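Local coordinates for protein peptidoglycan glycosyltransferase (Burkholderia ambifaria, PDB 5UY7) that belongs to the penicillin-binding proteins and carries a transpeptidase-type domain of the beta-lactamase clan, with a five-stranded antiparallel sheet and packed helices, at residues 224-229 and 259-264; 264-269 and 391-396; 348-353 and 384-389. All blocks are in the same frame, centred on the assembly; numbering follows the deposited sequence. Where two conformers were deposited one is given.

Interaction 1. Residues 224-229 and 259-264; sequences AAMVVD and NRILTD
Ile261 sets CG2 anti to its backbone N and CG1 anti to its carbonyl carbon (chi1 -67°), which splits its two branches between Ala224 and Met226. The CG1 branch comes down on the CB of Ala224, and Ile261 CG1 lies 3.4 Å from Ala224 CB, tighter than usual for two carbons. The chain then runs on extended, and Ile261 CD1 ends 3.6 Å from Ala225 O, a van der Waals contact with the backbone. The second branch turns to the thioether: Ile261 CG2 meets Met226 SD at 3.8 Å, the two side chains crossing at a slant. Met226 leaves its strand with CG between the backbone N and the carbonyl carbon (chi1 66°); beyond the sulfur, CE points away from Ile261, so SD alone touches it. The strand is 222-229 of the five-stranded antiparallel sheet of this penicillin-binding transpeptidase fold, flanked by 235-241 and 492-499, and the short helix 260-263 sits over it. Ala224 and Met226 direct their CB atoms at that helix, whereas the CB of Ala225 points away from it, where its side chain touches Val496. No hydrogen bond joins the two segments; Ile261 N is instead held by the side chain of Asn240 on strand 235-241. At the start of the helix, Asn259 O accepts from both Leu262 N and Thr263 N, at 2.8 Å from Leu262 N. Leu238 of the neighbouring strand touches both Met226 and Ile261, and Met226 also reaches Phe391 and Ala394 on helix 390-401.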
loop_
_atom_site.group_PDB
_atom_site.type_symbol
_atom_site.label_atom_id
_atom_site.label_comp_id
_atom_site.label_asym_id
_atom_site.label_seq_id
_atom_site.Cartn_x
_atom_site.Cartn_y
_atom_site.Cartn_z
ATOM N N ALA A 224 10.070 -8.660 5.554
ATOM C CA ALA A 224 9.026 -8.386 6.530
ATOM C C ALA A 224 7.676 -8.695 5.906
ATOM O O ALA A 224 7.475 -8.501 4.706
ATOM C CB ALA A 224 9.063 -6.932 6.997
ATOM N N ALA A 225 6.751 -9.183 6.729
ATOM C CA ALA A 225 5.392 -9.413 6.250
ATOM C C ALA A 225 4.414 -9.230 7.393
ATOM O O ALA A 225 4.693 -9.639 8.523
ATOM C CB ALA A 225 5.238 -10.821 5.671
ATOM N N MET A 226 3.256 -8.632 7.107
ATOM C CA MET A 226 2.225 -8.620 8.128
ATOM C C MET A 226 0.866 -8.761 7.469
ATOM O O MET A 226 0.678 -8.425 6.295
ATOM C CB MET A 226 2.287 -7.373 9.035
ATOM C CG MET A 226 1.991 -6.040 8.412
ATOM S SD MET A 226 2.200 -4.705 9.633
ATOM C CE MET A 226 0.662 -4.741 10.534
ATOM N N VAL A 227 -0.063 -9.312 8.236
ATOM C CA VAL A 227 -1.426 -9.569 7.787
ATOM C C VAL A 227 -2.360 -8.955 8.815
ATOM O O VAL A 227 -2.201 -9.191 10.019
ATOM C CB VAL A 227 -1.697 -11.077 7.633
ATOM C CG1 VAL A 227 -3.126 -11.315 7.117
ATOM C CG2 VAL A 227 -0.692 -11.716 6.685
ATOM N N VAL A 228 -3.306 -8.140 8.350
ATOM C CA VAL A 228 -4.236 -7.433 9.224
ATOM C C VAL A 228 -5.657 -7.862 8.878
ATOM O O VAL A 228 -6.038 -7.882 7.702
ATOM C CB VAL A 228 -4.098 -5.906 9.078
ATOM C CG1 VAL A 228 -5.086 -5.205 10.012
ATOM C CG2 VAL A 228 -2.663 -5.459 9.384
ATOM N N ASP A 229 -6.446 -8.168 9.904
ATOM C CA ASP A 229 -7.876 -8.404 9.717
ATOM C C ASP A 229 -8.596 -7.077 9.478
ATOM O O ASP A 229 -8.583 -6.191 10.339
ATOM C CB ASP A 229 -8.444 -9.119 10.945
ATOM C CG ASP A 229 -9.934 -9.392 10.828
ATOM O OD1 ASP A 229 -10.340 -10.114 9.904
ATOM O OD2 ASP A 229 -10.707 -8.895 11.669
ATOM N N ASN A 259 12.196 -4.453 16.047
ATOM C CA ASN A 259 11.142 -4.964 15.173
ATOM C C ASN A 259 11.117 -4.080 13.930
ATOM O O ASN A 259 10.487 -3.020 13.917
ATOM C CB ASN A 259 9.802 -4.982 15.901
ATOM C CG ASN A 259 8.741 -5.768 15.153
ATOM O OD1 ASN A 259 8.607 -5.652 13.940
ATOM N ND2 ASN A 259 7.986 -6.582 15.884
ATOM N N ARG A 260 11.811 -4.526 12.876
ATOM C CA ARG A 260 12.034 -3.676 11.706
ATOM C C ARG A 260 10.734 -3.262 11.024
ATOM O O ARG A 260 10.675 -2.189 10.412
ATOM C CB ARG A 260 12.951 -4.385 10.712
ATOM C CG ARG A 260 14.324 -4.703 11.286
ATOM C CD ARG A 260 15.274 -5.246 10.234
ATOM N NE ARG A 260 14.816 -6.505 9.650
ATOM C CZ ARG A 260 14.963 -7.700 10.218
ATOM N NH1 ARG A 260 15.541 -7.812 11.407
ATOM N NH2 ARG A 260 14.522 -8.786 9.600
ATOM N N ILE A 261 9.689 -4.092 11.103
ATOM C CA ILE A 261 8.391 -3.710 10.550
ATOM C C ILE A 261 7.926 -2.387 11.133
ATOM O O ILE A 261 7.292 -1.576 10.444
ATOM C CB ILE A 261 7.344 -4.814 10.807
ATOM C CG1 ILE A 261 7.685 -6.074 10.026
ATOM C CG2 ILE A 261 5.944 -4.317 10.440
ATOM C CD1 ILE A 261 6.666 -7.187 10.197
ATOM N N LEU A 262 8.247 -2.136 12.401
ATOM C CA LEU A 262 7.836 -0.919 13.082
ATOM C C LEU A 262 8.916 0.154 13.115
ATOM O O LEU A 262 8.590 1.344 13.211
ATOM C CB LEU A 262 7.427 -1.246 14.521
ATOM C CG LEU A 262 6.125 -2.039 14.617
ATOM C CD1 LEU A 262 6.243 -3.118 15.670
ATOM C CD2 LEU A 262 4.979 -1.090 14.933
ATOM N N THR A 263 10.187 -0.223 13.028
ATOM C CA THR A 263 11.253 0.750 13.249
ATOM C C THR A 263 11.906 1.245 11.969
ATOM O O THR A 263 12.412 2.371 11.945
ATOM C CB THR A 263 12.333 0.165 14.168
ATOM O OG1 THR A 263 12.941 -0.974 13.546
ATOM C CG2 THR A 263 11.727 -0.253 15.504
ATOM N N ASP A 264 11.906 0.455 10.902
ATOM C CA ASP A 264 12.612 0.835 9.685
ATOM C C ASP A 264 11.708 1.650 8.768
ATOM O O ASP A 264 10.579 1.245 8.467
ATOM C CB ASP A 264 13.142 -0.404 8.965
ATOM C CG ASP A 264 14.327 -1.033 9.690
ATOM O OD1 ASP A 264 14.617 -0.627 10.838
ATOM O OD2 ASP A 264 14.974 -1.923 9.110
#

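Interaction 2. Residues 264-269 and 391-396; sequences DVFEPG and FQLARA
Leu393 reaches from helix 390-401 toward residues 264-269 and offers one methyl to each of two partners, Phe266 and Pro268. All the direct contacts are apolar. In the first, Leu393 CD1 approaches the far end of the aromatic ring, 4.0 Å from Phe266 CE2 and 4.1 Å from Phe266 CZ, on a slanting path. In the second, Leu393 CD2 rests 4.1 Å from Pro268 CB, so the proline is met at the base of its ring, next to the backbone. The leucine's chi1 (-70°) sends CG toward 264-269, and the fork at CG then gives one methyl to each partner. The Phe266 ring gets there by its own torsion: the CB does not aim at the helix, but with chi1 at 51° the ring swings round until its tip comes nearer.

No hydrogen bond crosses between the segments; those present lie within the helix or go to neighbours. Phe266 shares backbone bonding with Val388, giving a short, weakly bonded antiparallel pair of 265-266 with 388-389, which leads directly into helix 390-401. Gln392 is tied on both sides of its amide, with NE2 to the carbonyls of Gln352 and Ala363 and OE1 to Ser389 N at the helix start. Val388 touches Pro268 and Leu393 alike, and Val482 of strand 477-485 adds a further apolar neighbour to the leucine. In the transpeptidase domain, helix 390-401 thus packs on the segment just before helix 273-282, where the residues following Gly269 are consistent with the SxxK motif of penicillin-binding proteins. The direct contact is dispersion and shape fit without directional bonds, while the backbone bonds next to it fix the register.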
loop_
_atom_site.group_PDB
_atom_site.type_symbol
_atom_site.label_atom_id
_atom_site.label_comp_id
_atom_site.label_asym_id
_atom_site.label_seq_id
_atom_site.Cartn_x
_atom_site.Cartn_y
_atom_site.Cartn_z
ATOM N N ASP A 264 11.906 0.455 10.902
ATOM C CA ASP A 264 12.612 0.835 9.685
ATOM C C ASP A 264 11.708 1.650 8.768
ATOM O O ASP A 264 10.579 1.245 8.467
ATOM C CB ASP A 264 13.142 -0.404 8.965
ATOM C CG ASP A 264 14.327 -1.033 9.690
ATOM O OD1 ASP A 264 14.617 -0.627 10.838
ATOM O OD2 ASP A 264 14.974 -1.923 9.110
ATOM N N VAL A 265 12.208 2.801 8.317
ATOM C CA VAL A 265 11.428 3.655 7.435
ATOM C C VAL A 265 12.108 3.757 6.079
ATOM O O VAL A 265 13.324 3.592 5.939
ATOM C CB VAL A 265 11.174 5.061 8.020
ATOM C CG1 VAL A 265 10.455 4.951 9.349
ATOM C CG2 VAL A 265 12.465 5.829 8.159
ATOM N N PHE A 266 11.287 4.043 5.070
ATOM C CA PHE A 266 11.721 4.117 3.683
ATOM C C PHE A 266 10.709 4.943 2.908
ATOM O O PHE A 266 9.585 5.173 3.365
ATOM C CB PHE A 266 11.851 2.724 3.057
ATOM C CG PHE A 266 10.631 1.860 3.241
ATOM C CD1 PHE A 266 10.493 1.070 4.377
ATOM C CD2 PHE A 266 9.630 1.822 2.277
ATOM C CE1 PHE A 266 9.372 0.270 4.549
ATOM C CE2 PHE A 266 8.512 1.015 2.447
ATOM C CZ PHE A 266 8.388 0.245 3.591
ATOM N N GLU A 267 11.116 5.382 1.725
ATOM C CA GLU A 267 10.179 6.090 0.862
ATOM C C GLU A 267 9.205 5.095 0.240
ATOM O O GLU A 267 9.635 4.101 -0.358
ATOM C CB GLU A 267 10.921 6.868 -0.222
ATOM C CG GLU A 267 11.811 7.986 0.332
ATOM C CD GLU A 267 12.521 8.756 -0.758
ATOM O OE1 GLU A 267 13.460 8.206 -1.370
ATOM O OE2 GLU A 267 12.131 9.909 -1.012
ATOM N N PRO A 268 7.899 5.321 0.365
ATOM C CA PRO A 268 6.926 4.319 -0.092
ATOM C C PRO A 268 6.807 4.200 -1.604
ATOM O O PRO A 268 6.301 3.177 -2.084
ATOM C CB PRO A 268 5.608 4.814 0.520
ATOM C CG PRO A 268 5.835 6.314 0.711
ATOM C CD PRO A 268 7.273 6.441 1.086
ATOM N N GLY A 269 7.190 5.223 -2.363
ATOM C CA GLY A 269 7.099 5.116 -3.811
ATOM C C GLY A 269 5.677 4.899 -4.297
ATOM O O GLY A 269 4.713 5.436 -3.741
ATOM N N PHE A 391 4.600 -1.082 8.724
ATOM C CA PHE A 391 3.432 -1.082 9.598
ATOM C C PHE A 391 2.491 0.060 9.242
ATOM O O PHE A 391 1.275 -0.132 9.120
ATOM C CB PHE A 391 3.867 -0.974 11.063
ATOM C CG PHE A 391 2.735 -1.127 12.047
ATOM C CD1 PHE A 391 1.906 -0.056 12.355
ATOM C CD2 PHE A 391 2.504 -2.344 12.672
ATOM C CE1 PHE A 391 0.863 -0.204 13.257
ATOM C CE2 PHE A 391 1.463 -2.492 13.577
ATOM C CZ PHE A 391 0.645 -1.423 13.866
ATOM N N GLN A 392 3.042 1.268 9.074
ATOM C CA GLN A 392 2.204 2.411 8.729
ATOM C C GLN A 392 1.472 2.196 7.410
ATOM O O GLN A 392 0.309 2.590 7.270
ATOM C CB GLN A 392 3.046 3.681 8.658
ATOM C CG GLN A 392 3.387 4.259 10.013
ATOM C CD GLN A 392 4.341 5.431 9.891
ATOM O OE1 GLN A 392 5.148 5.477 8.966
ATOM N NE2 GLN A 392 4.242 6.389 10.811
ATOM N N LEU A 393 2.137 1.594 6.422
ATOM C CA LEU A 393 1.482 1.353 5.136
ATOM C C LEU A 393 0.375 0.316 5.262
ATOM O O LEU A 393 -0.703 0.472 4.670
ATOM C CB LEU A 393 2.511 0.898 4.100
ATOM C CG LEU A 393 3.499 1.972 3.631
ATOM C CD1 LEU A 393 4.530 1.331 2.701
ATOM C CD2 LEU A 393 2.765 3.120 2.929
ATOM N N ALA A 394 0.623 -0.760 6.006
ATOM C CA ALA A 394 -0.417 -1.764 6.203
ATOM C C ALA A 394 -1.649 -1.136 6.840
ATOM O O ALA A 394 -2.776 -1.344 6.375
ATOM C CB ALA A 394 0.107 -2.918 7.057
ATOM N N ARG A 395 -1.446 -0.320 7.881
ATOM C CA ARG A 395 -2.570 0.348 8.532
ATOM C C ARG A 395 -3.275 1.299 7.574
ATOM O O ARG A 395 -4.513 1.321 7.503
ATOM C CB ARG A 395 -2.081 1.095 9.775
ATOM C CG ARG A 395 -3.153 1.926 10.460
ATOM C CD ARG A 395 -2.613 2.606 11.717
ATOM N NE ARG A 395 -1.438 3.427 11.434
ATOM C CZ ARG A 395 -0.701 4.028 12.363
ATOM N NH1 ARG A 395 -1.010 3.904 13.649
ATOM N NH2 ARG A 395 0.350 4.751 12.006
ATOM N N ALA A 396 -2.502 2.090 6.825
ATOM C CA ALA A 396 -3.106 3.021 5.874
ATOM C C ALA A 396 -3.990 2.298 4.862
ATOM O O ALA A 396 -5.077 2.783 4.522
ATOM C CB ALA A 396 -2.016 3.827 5.163
#

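Interaction 3. Residues 348-353 and 384-389; sequences IGLGQA and YGLSVS
Leu350 lies across the ends of Leu386 and Val388, crossing each at a slant; its CD1 touches both residues, its CD2 only Val388 of this segment. Leu350 CD1 meets Leu386 CD1 at 3.9 Å, one branch end against another. Leu350 CD2 touches Val388 CG1, also at 3.9 Å, and since Leu350 CD1 stands 4.0 Å from the same Val388 CG1, the valine methyl faces the fork of the leucine. Val388 turns CG1 there by setting it anti to its carbonyl carbon (chi1 -55°), although its CB does not aim at the loop. Leu386 does point its CB across the contact, which carries CD1 up to the leucine opposite. Both residues also touch Pro268 of 264-269.

The loop 348-353 leaves helix 338-347 through a Schellman motif in which Gly349, at positive phi, is the C-prime residue; Leu350 N returns to Tyr345 O and Gly349 N to Thr346 O. Gly349 also begins a type II beta turn that runs to Gln352, and it carries Leu350 forward against 384-389, the run that passes into strand 388-389 and helix 390-401 of the transpeptidase domain. The turn is braced by Gln352 NE2, which donates to Leu350 O at 3.0 Å, nearly straight at 172°, from above the carbonyl plane yet within its own amide plane. NE2 serves Thr346 O too, so one amide group spans the helix end and the turn. Beside the leucine, a water accepts a hydrogen bond from Gly351 N at 2.8 Å and may donate to Ser387 O (2.9 Å from the water), one of several acceptors in reach, so that it probably bridges the two backbones.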
loop_
_atom_site.group_PDB
_atom_site.type_symbol
_atom_site.label_atom_id
_atom_site.label_comp_id
_atom_site.label_asym_id
_atom_site.label_seq_id
_atom_site.Cartn_x
_atom_site.Cartn_y
_atom_site.Cartn_z
ATOM N N ILE A 348 -4.165 9.112 7.628
ATOM C CA ILE A 348 -3.812 7.699 7.486
ATOM C C ILE A 348 -2.606 7.370 8.363
ATOM O O ILE A 348 -1.997 6.301 8.230
ATOM C CB ILE A 348 -3.556 7.300 6.017
ATOM C CG1 ILE A 348 -2.473 8.168 5.372
ATOM C CG2 ILE A 348 -4.852 7.367 5.212
ATOM C CD1 ILE A 348 -1.951 7.634 4.031
ATOM N N GLY A 349 -2.262 8.274 9.277
ATOM C CA GLY A 349 -1.299 7.971 10.318
ATOM C C GLY A 349 0.158 8.176 9.965
ATOM O O GLY A 349 1.028 7.751 10.741
ATOM N N LEU A 350 0.465 8.807 8.837
ATOM C CA LEU A 350 1.864 9.014 8.485
ATOM C C LEU A 350 2.460 10.132 9.332
ATOM O O LEU A 350 1.758 11.044 9.777
ATOM C CB LEU A 350 2.005 9.344 6.999
ATOM C CG LEU A 350 1.380 8.321 6.053
ATOM C CD1 LEU A 350 1.832 8.593 4.634
ATOM C CD2 LEU A 350 1.768 6.910 6.479
ATOM N N GLY A 351 3.772 10.049 9.560
ATOM C CA GLY A 351 4.466 11.021 10.389
ATOM C C GLY A 351 4.221 10.870 11.874
ATOM O O GLY A 351 4.677 11.719 12.654
ATOM N N GLN A 352 3.509 9.829 12.285
ATOM C CA GLN A 352 3.126 9.614 13.671
ATOM C C GLN A 352 3.483 8.187 14.043
ATOM O O GLN A 352 3.130 7.247 13.323
ATOM C CB GLN A 352 1.629 9.847 13.872
ATOM C CG GLN A 352 1.132 11.167 13.323
ATOM C CD GLN A 352 -0.326 11.105 12.936
ATOM O OE1 GLN A 352 -1.206 11.048 13.795
ATOM N NE2 GLN A 352 -0.592 11.098 11.633
ATOM N N ALA A 353 4.160 8.021 15.162
ATOM C CA ALA A 353 4.591 6.692 15.551
ATOM C C ALA A 353 3.391 5.863 15.989
ATOM O O ALA A 353 2.574 6.336 16.792
ATOM C CB ALA A 353 5.611 6.777 16.679
ATOM N N TYR A 384 7.692 9.811 -3.024
ATOM C CA TYR A 384 9.053 10.168 -2.662
ATOM C C TYR A 384 9.056 11.531 -1.989
ATOM O O TYR A 384 8.213 12.382 -2.280
ATOM C CB TYR A 384 9.965 10.135 -3.893
ATOM C CG TYR A 384 10.039 8.738 -4.458
ATOM C CD1 TYR A 384 10.806 7.762 -3.833
ATOM C CD2 TYR A 384 9.292 8.368 -5.572
ATOM C CE1 TYR A 384 10.859 6.469 -4.321
ATOM C CE2 TYR A 384 9.341 7.071 -6.070
ATOM C CZ TYR A 384 10.132 6.127 -5.435
ATOM O OH TYR A 384 10.190 4.829 -5.906
ATOM N N GLY A 385 10.005 11.726 -1.075
ATOM C CA GLY A 385 10.026 12.922 -0.257
ATOM C C GLY A 385 9.288 12.803 1.056
ATOM O O GLY A 385 9.115 13.816 1.747
ATOM N N LEU A 386 8.813 11.608 1.400
ATOM C CA LEU A 386 8.317 11.284 2.728
ATOM C C LEU A 386 8.786 9.871 3.037
ATOM O O LEU A 386 9.122 9.106 2.131
ATOM C CB LEU A 386 6.783 11.370 2.821
ATOM C CG LEU A 386 5.933 10.251 2.193
ATOM C CD1 LEU A 386 4.462 10.477 2.514
ATOM C CD2 LEU A 386 6.116 10.132 0.681
ATOM N N SER A 387 8.813 9.521 4.318
ATOM C CA SER A 387 9.217 8.174 4.707
ATOM C C SER A 387 8.179 7.570 5.639
ATOM O O SER A 387 7.514 8.278 6.402
ATOM C CB SER A 387 10.600 8.153 5.372
ATOM O OG SER A 387 10.601 8.891 6.575
ATOM N N VAL A 388 8.043 6.244 5.552
ATOM C CA VAL A 388 7.021 5.479 6.257
ATOM C C VAL A 388 7.635 4.154 6.691
ATOM O O VAL A 388 8.646 3.715 6.149
ATOM C CB VAL A 388 5.791 5.193 5.370
ATOM C CG1 VAL A 388 5.220 6.492 4.805
ATOM C CG2 VAL A 388 6.182 4.236 4.238
ATOM N N SER A 389 6.991 3.500 7.656
ATOM C CA SER A 389 7.300 2.112 7.979
ATOM C C SER A 389 6.313 1.202 7.256
ATOM O O SER A 389 5.244 1.634 6.826
ATOM C CB SER A 389 7.214 1.849 9.484
ATOM O OG SER A 389 5.863 1.974 9.914
HETATM O O HOH W 1 5.088 8.122 7.981
#

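How the interactions relate
All three contacts are buried and apolar, with no direct hydrogen bond between their own segments, but they sit at different levels of the fold. Interaction 1 puts a helix on the five-stranded sheet; interactions 2 and 3 meet around the two-stranded pair 265-266 and 388-389, with centres about 6 Å apart. Asp264 belongs to both interactions 1 and 2, where helix 260-263 runs into strand 265-266. Interaction 3 alone adds a probable water bridge. Polar ties lie between the contacts: Ile261 O probably bonds to Phe391 N (3.2 Å) and Glu267 OE2 to Gly385 N (2.8 Å).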